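Local coordinates for uncharacterized protein (Legionella longbeachae NSW150, PDB 4JZA) that probably removes the 3-phosphate from phosphatidylinositol 3-phosphate, acting as a Legionella phosphoinositide phosphatase on lipids of the host cell, at residues R8-H11 with G12-L15; E628-A631 with A632-K636. All coordinates share one frame; numbering follows the deposited sequence.

Contact 1 (R8-H11 with G12-L15); sequences RVPH and GIEL
The chain turns over on itself between P10 and I13, and the backbone link across the turn is weak: I13 N donates to P10 O at 3.5 Å with an N-H...O angle of 155°. The backbone of the two residues between them makes this a type II beta turn. H11 takes the extended first corner, while G12 takes the second with a positive phi of 74°, an angle that suits a residue without a side chain.

Apolar contacts close the rest of the bend. The P10 ring and the I13 side chain cross at a slant, with P10 CG 4.1 Å from I13 CG1. I13 has CG1 lying between its own backbone N and carbonyl carbon (chi1 77°), which turns that branch back over the proline. Further along, V9 and L15 approach tip to tip, V9 CG2 lying 4.1 Å from L15 CD1. A short branched residue on the strand and a longer leucine on the returning chain together span the widening gap.

An aromatic contact finishes the outer end. The H11 ring is swung anti to its backbone N, and G12 CA sits over a ring face, 4.2 Å from the centroid, in a CH-pi contact. The same ring stacks with Y36, so H11 joins the turn to the neighbouring part of the fold although it lies at the surface.

Behind the bend, V9 and R8 are bonded into the sheet, V9 to strand 31-35 and R8 to strand 144-150. The whole is characteristic of a tight turn at the C-terminal end of a parallel strand, opening the connection from strand 5-10 to helix 17-26.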
ATOM      1  N   ARG A   8      11.652   8.274  22.215  1.00 48.08           N
ATOM      2  CA  ARG A   8      11.538   6.980  22.813  1.00 43.78           C
ATOM      3  C   ARG A   8      12.702   6.874  23.725  1.00 45.57           C
ATOM      4  O   ARG A   8      13.851   7.121  23.337  1.00 41.99           O
ATOM      5  CB  ARG A   8      11.604   5.887  21.759  1.00 42.19           C
ATOM      6  CG  ARG A   8      10.436   5.962  20.782  1.00 40.26           C
ATOM      7  CD  ARG A   8      10.561   4.959  19.678  1.00 37.11           C
ATOM      8  NE  ARG A   8      10.576   3.623  20.222  1.00 36.53           N
ATOM      9  CZ  ARG A   8      11.629   2.805  20.172  1.00 40.90           C
ATOM     10  NH1 ARG A   8      12.795   3.146  19.600  1.00 43.85           N
ATOM     11  NH2 ARG A   8      11.536   1.608  20.695  1.00 42.97           N
ATOM     12  N   VAL A   9      12.392   6.390  24.913  1.00 48.69           N
ATOM     13  CA  VAL A   9      13.252   6.478  26.051  1.00 50.67           C
ATOM     14  C   VAL A   9      13.208   5.141  26.783  1.00 48.02           C
ATOM     15  O   VAL A   9      12.161   4.638  27.021  1.00 51.13           O
ATOM     16  CB  VAL A   9      12.698   7.644  26.853  1.00 54.29           C
ATOM     17  CG1 VAL A   9      12.616   7.346  28.325  1.00 63.96           C
ATOM     18  CG2 VAL A   9      13.501   8.896  26.561  1.00 56.08           C
ATOM     19  N   PRO A  10      14.344   4.529  27.094  1.00 51.04           N
ATOM     20  CA  PRO A  10      14.254   3.241  27.729  1.00 52.79           C
ATOM     21  C   PRO A  10      13.471   3.270  29.000  1.00 58.98           C
ATOM     22  O   PRO A  10      13.555   4.228  29.765  1.00 60.89           O
ATOM     23  CB  PRO A  10      15.707   2.872  28.050  1.00 53.09           C
ATOM     24  CG  PRO A  10      16.495   4.076  27.799  1.00 55.40           C
ATOM     25  CD  PRO A  10      15.733   4.868  26.789  1.00 55.40           C
ATOM     26  N   HIS A  11      12.747   2.180  29.230  1.00 68.51           N
ATOM     27  CA  HIS A  11      11.917   2.045  30.387  1.00 73.32           C
ATOM     28  C   HIS A  11      12.748   2.138  31.642  1.00 73.79           C
ATOM     29  O   HIS A  11      13.794   1.498  31.748  1.00 63.37           O
ATOM     30  CB  HIS A  11      11.184   0.723  30.371  1.00 77.95           C
ATOM     31  CG  HIS A  11      10.523   0.402  31.668  1.00 87.50           C
ATOM     32  ND1 HIS A  11       9.306   0.949  32.037  1.00 89.85           N
ATOM     33  CD2 HIS A  11      10.916  -0.392  32.694  1.00 84.17           C
ATOM     34  CE1 HIS A  11       8.975   0.489  33.232  1.00 97.69           C
ATOM     35  NE2 HIS A  11       9.932  -0.327  33.649  1.00 93.06           N
ATOM     36  N   GLY A  12      12.255   2.965  32.563  1.00 79.56           N
ATOM     37  CA  GLY A  12      12.795   3.069  33.894  1.00 89.60           C
ATOM     38  C   GLY A  12      14.118   3.788  34.012  1.00 96.16           C
ATOM     39  O   GLY A  12      14.887   3.508  34.930  1.00104.85           O
ATOM     40  N   ILE A  13      14.435   4.683  33.090  1.00 95.81           N
ATOM     41  CA  ILE A  13      15.521   5.590  33.377  1.00 95.13           C
ATOM     42  C   ILE A  13      14.858   6.907  33.640  1.00 96.67           C
ATOM     43  O   ILE A  13      13.856   7.268  33.011  1.00 91.84           O
ATOM     44  CB  ILE A  13      16.660   5.673  32.320  1.00 96.29           C
ATOM     45  CG1 ILE A  13      16.265   6.503  31.107  1.00 98.93           C
ATOM     46  CG2 ILE A  13      17.154   4.281  31.907  1.00 96.03           C
ATOM     47  CD1 ILE A  13      17.477   7.116  30.442  1.00 98.83           C
ATOM     48  N   GLU A  14      15.409   7.593  34.626  1.00103.19           N
ATOM     49  CA  GLU A  14      14.923   8.887  35.040  1.00101.62           C
ATOM     50  C   GLU A  14      15.799   9.889  34.326  1.00 89.88           C
ATOM     51  O   GLU A  14      16.960   9.629  34.014  1.00 77.02           O
ATOM     52  CB  GLU A  14      15.035   9.080  36.555  1.00111.91           C
ATOM     53  CG  GLU A  14      15.372   7.820  37.340  1.00116.99           C
ATOM     54  CD  GLU A  14      15.699   8.099  38.790  1.00125.45           C
ATOM     55  OE1 GLU A  14      16.492   9.028  39.062  1.00127.32           O
ATOM     56  OE2 GLU A  14      15.171   7.375  39.659  1.00128.56           O
ATOM     57  N   LEU A  15      15.235  11.040  34.048  1.00 84.68           N
ATOM     58  CA  LEU A  15      15.949  11.992  33.257  1.00 87.71           C
ATOM     59  C   LEU A  15      16.034  13.292  34.034  1.00 90.77           C
ATOM     60  O   LEU A  15      15.009  13.866  34.437  1.00 87.37           O
ATOM     61  CB  LEU A  15      15.239  12.186  31.921  1.00 87.12           C
ATOM     62  CG  LEU A  15      15.177  10.909  31.095  1.00 88.89           C
ATOM     63  CD1 LEU A  15      14.029  10.954  30.099  1.00 88.53           C
ATOM     64  CD2 LEU A  15      16.501  10.638  30.404  1.00 88.42           C
TER

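Contact 2 (E628-A631 with A632-K636); sequences EDIA and AEIRK
E628 and R635, two helical turns apart, form a salt bridge, R635 NH2 donating to E628 OE2 at 3.1 Å. The oxygen uses its syn lone pair and lies in the guanidinium plane, and the two flat groups are only 12° from coplanar, although the side chains themselves cross at about a right angle. The bond is moderately straight (151°). A bend at chi3 (-129°) turns the arginine back toward the start of the helix, where the exposed glutamate meets it. Glutamate also suits the first turn because its negative charge probably interacts favourably with the helix dipole.

I630, A631 and I634 are buried and form the inward, closely packed face. A631 CB lies over one face of the guanidinium, 3.4 Å from R635 NH2; alanine is small enough to let the arginine lie flat across the helix. R635 NE is held by E623, so the guanidinium is gripped by two acids. One turn apart, I630 CG2 meets I634 CD1 at 3.8 Å. In I630, CG2 is anti to the backbone N, leaving this branch beside the carbonyl carbon and directed along the helix to its partner. Branched apolar residues suit this inner face.

The outer side is looser: A632 and E633 are partly exposed, and E633 turns its carboxylate away to a salt bridge with R637. The backbone beneath is regular alpha helix, with A632 N bonded to E628 O at 2.9 Å and R635 N to A631 O at 2.9 Å.

Helix 587-602 packs against one flank, where I630 touches R589 and V596, and D629 makes a salt bridge with R589. Helix 643-652 packs on A631, I634 and R635 through L644, so helix 628-637 contacts two helical neighbours.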
ATOM      1  N   GLU A 628      26.599 -13.085  10.189  1.00 48.73           N
ATOM      2  CA  GLU A 628      26.232 -14.109  11.155  1.00 50.61           C
ATOM      3  C   GLU A 628      26.454 -13.704  12.616  1.00 49.76           C
ATOM      4  O   GLU A 628      25.607 -13.975  13.460  1.00 49.14           O
ATOM      5  CB  GLU A 628      26.880 -15.474  10.830  1.00 55.07           C
ATOM      6  CG  GLU A 628      25.921 -16.443  10.144  1.00 66.54           C
ATOM      7  CD  GLU A 628      24.647 -16.638  10.980  1.00 77.50           C
ATOM      8  OE1 GLU A 628      24.802 -17.149  12.133  1.00 74.44           O
ATOM      9  OE2 GLU A 628      23.517 -16.239  10.515  1.00 72.43           O
ATOM     10  N   ASP A 629      27.570 -13.060  12.937  1.00 50.84           N
ATOM     11  CA  ASP A 629      27.872 -12.785  14.349  1.00 51.32           C
ATOM     12  C   ASP A 629      26.970 -11.732  14.984  1.00 49.87           C
ATOM     13  O   ASP A 629      26.660 -11.823  16.175  1.00 52.24           O
ATOM     14  CB  ASP A 629      29.350 -12.474  14.609  1.00 57.70           C
ATOM     15  CG  ASP A 629      29.946 -11.410  13.667  1.00 64.23           C
ATOM     16  OD1 ASP A 629      29.197 -10.992  12.759  1.00 64.41           O
ATOM     17  OD2 ASP A 629      31.162 -11.022  13.832  1.00 63.92           O
ATOM     18  N   ILE A 630      26.499 -10.778  14.188  1.00 45.50           N
ATOM     19  CA  ILE A 630      25.524  -9.780  14.662  1.00 43.82           C
ATOM     20  C   ILE A 630      24.135 -10.387  14.873  1.00 43.13           C
ATOM     21  O   ILE A 630      23.473 -10.188  15.887  1.00 41.92           O
ATOM     22  CB  ILE A 630      25.399  -8.626  13.664  1.00 42.28           C
ATOM     23  CG1 ILE A 630      26.739  -7.873  13.571  1.00 43.74           C
ATOM     24  CG2 ILE A 630      24.306  -7.661  14.092  1.00 40.87           C
ATOM     25  CD1 ILE A 630      26.870  -6.937  12.387  1.00 42.57           C
ATOM     26  N   ALA A 631      23.709 -11.149  13.894  1.00 43.78           N
ATOM     27  CA  ALA A 631      22.447 -11.827  13.994  1.00 45.83           C
ATOM     28  C   ALA A 631      22.466 -12.728  15.223  1.00 43.34           C
ATOM     29  O   ALA A 631      21.542 -12.708  16.027  1.00 44.03           O
ATOM     30  CB  ALA A 631      22.157 -12.625  12.715  1.00 45.41           C
ATOM     31  N   ALA A 632      23.533 -13.489  15.378  1.00 42.21           N
ATOM     32  CA  ALA A 632      23.655 -14.408  16.524  1.00 42.89           C
ATOM     33  C   ALA A 632      23.675 -13.708  17.880  1.00 38.88           C
ATOM     34  O   ALA A 632      23.086 -14.163  18.828  1.00 36.07           O
ATOM     35  CB  ALA A 632      24.901 -15.273  16.374  1.00 43.52           C
ATOM     36  N   GLU A 633      24.358 -12.597  17.959  1.00 39.98           N
ATOM     37  CA  GLU A 633      24.356 -11.831  19.182  1.00 43.27           C
ATOM     38  C   GLU A 633      22.958 -11.315  19.527  1.00 42.95           C
ATOM     39  O   GLU A 633      22.541 -11.370  20.686  1.00 41.98           O
ATOM     40  CB  GLU A 633      25.343 -10.658  19.047  1.00 48.01           C
ATOM     41  CG  GLU A 633      25.415  -9.721  20.259  1.00 50.66           C
ATOM     42  CD  GLU A 633      25.951 -10.395  21.512  1.00 51.83           C
ATOM     43  OE1 GLU A 633      26.369 -11.568  21.437  1.00 52.21           O
ATOM     44  OE2 GLU A 633      25.968  -9.739  22.574  1.00 53.40           O
ATOM     45  N   ILE A 634      22.224 -10.811  18.523  1.00 42.76           N
ATOM     46  CA  ILE A 634      20.860 -10.324  18.763  1.00 40.67           C
ATOM     47  C   ILE A 634      19.975 -11.471  19.238  1.00 43.90           C
ATOM     48  O   ILE A 634      19.222 -11.329  20.232  1.00 45.15           O
ATOM     49  CB  ILE A 634      20.237  -9.727  17.521  1.00 38.15           C
ATOM     50  CG1 ILE A 634      20.987  -8.450  17.142  1.00 37.61           C
ATOM     51  CG2 ILE A 634      18.765  -9.402  17.781  1.00 38.07           C
ATOM     52  CD1 ILE A 634      20.843  -8.041  15.685  1.00 35.67           C
ATOM     53  N   ARG A 635      20.063 -12.597  18.514  1.00 43.54           N
ATOM     54  CA  ARG A 635      19.304 -13.786  18.839  1.00 44.05           C
ATOM     55  C   ARG A 635      19.524 -14.228  20.262  1.00 45.02           C
ATOM     56  O   ARG A 635      18.585 -14.615  20.945  1.00 46.56           O
ATOM     57  CB  ARG A 635      19.625 -14.938  17.883  1.00 45.29           C
ATOM     58  CG  ARG A 635      18.858 -14.997  16.543  1.00 44.33           C
ATOM     59  CD  ARG A 635      19.342 -16.216  15.773  1.00 44.37           C
ATOM     60  NE  ARG A 635      19.741 -15.930  14.404  1.00 43.48           N
ATOM     61  CZ  ARG A 635      20.945 -16.181  13.891  1.00 43.92           C
ATOM     62  NH1 ARG A 635      21.898 -16.690  14.631  1.00 43.61           N
ATOM     63  NH2 ARG A 635      21.214 -15.891  12.615  1.00 45.49           N
ATOM     64  N   LYS A 636      20.765 -14.182  20.709  1.00 47.98           N
ATOM     65  CA  LYS A 636      21.098 -14.708  22.012  1.00 48.48           C
ATOM     66  C   LYS A 636      20.743 -13.679  23.068  1.00 46.37           C
ATOM     67  O   LYS A 636      20.181 -14.006  24.097  1.00 45.38           O
ATOM     68  CB  LYS A 636      22.566 -15.181  22.051  1.00 55.14           C
ATOM     69  CG  LYS A 636      22.772 -16.432  21.156  1.00 61.09           C
ATOM     70  CD  LYS A 636      24.176 -17.039  21.169  1.00 66.95           C
ATOM     71  CE  LYS A 636      25.250 -16.087  20.634  1.00 67.17           C
ATOM     72  NZ  LYS A 636      26.588 -16.739  20.600  1.00 68.47           N
TER

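In the fold
From the N terminus, contact 1 comes first, turning the chain where strand 5-10 ends and the path to helix 17-26 begins. More than 600 residues later, contact 2 lies wholly within helix 628-637 and closes no loop; the two follow in series, neither nesting nor crossing. Their centres are 25 Å apart and their nearest atoms about 13 Å apart, on the same side of the chain's centre. Helix 587-602 brings them into relation: R8 in contact 1 hydrogen-bonds to S602 at its last residue, while I630 in contact 2 packs on its flank. Strand 5-10, near one end of the mixed sheet, is thus linked through helix 587-602 to helix 628-637.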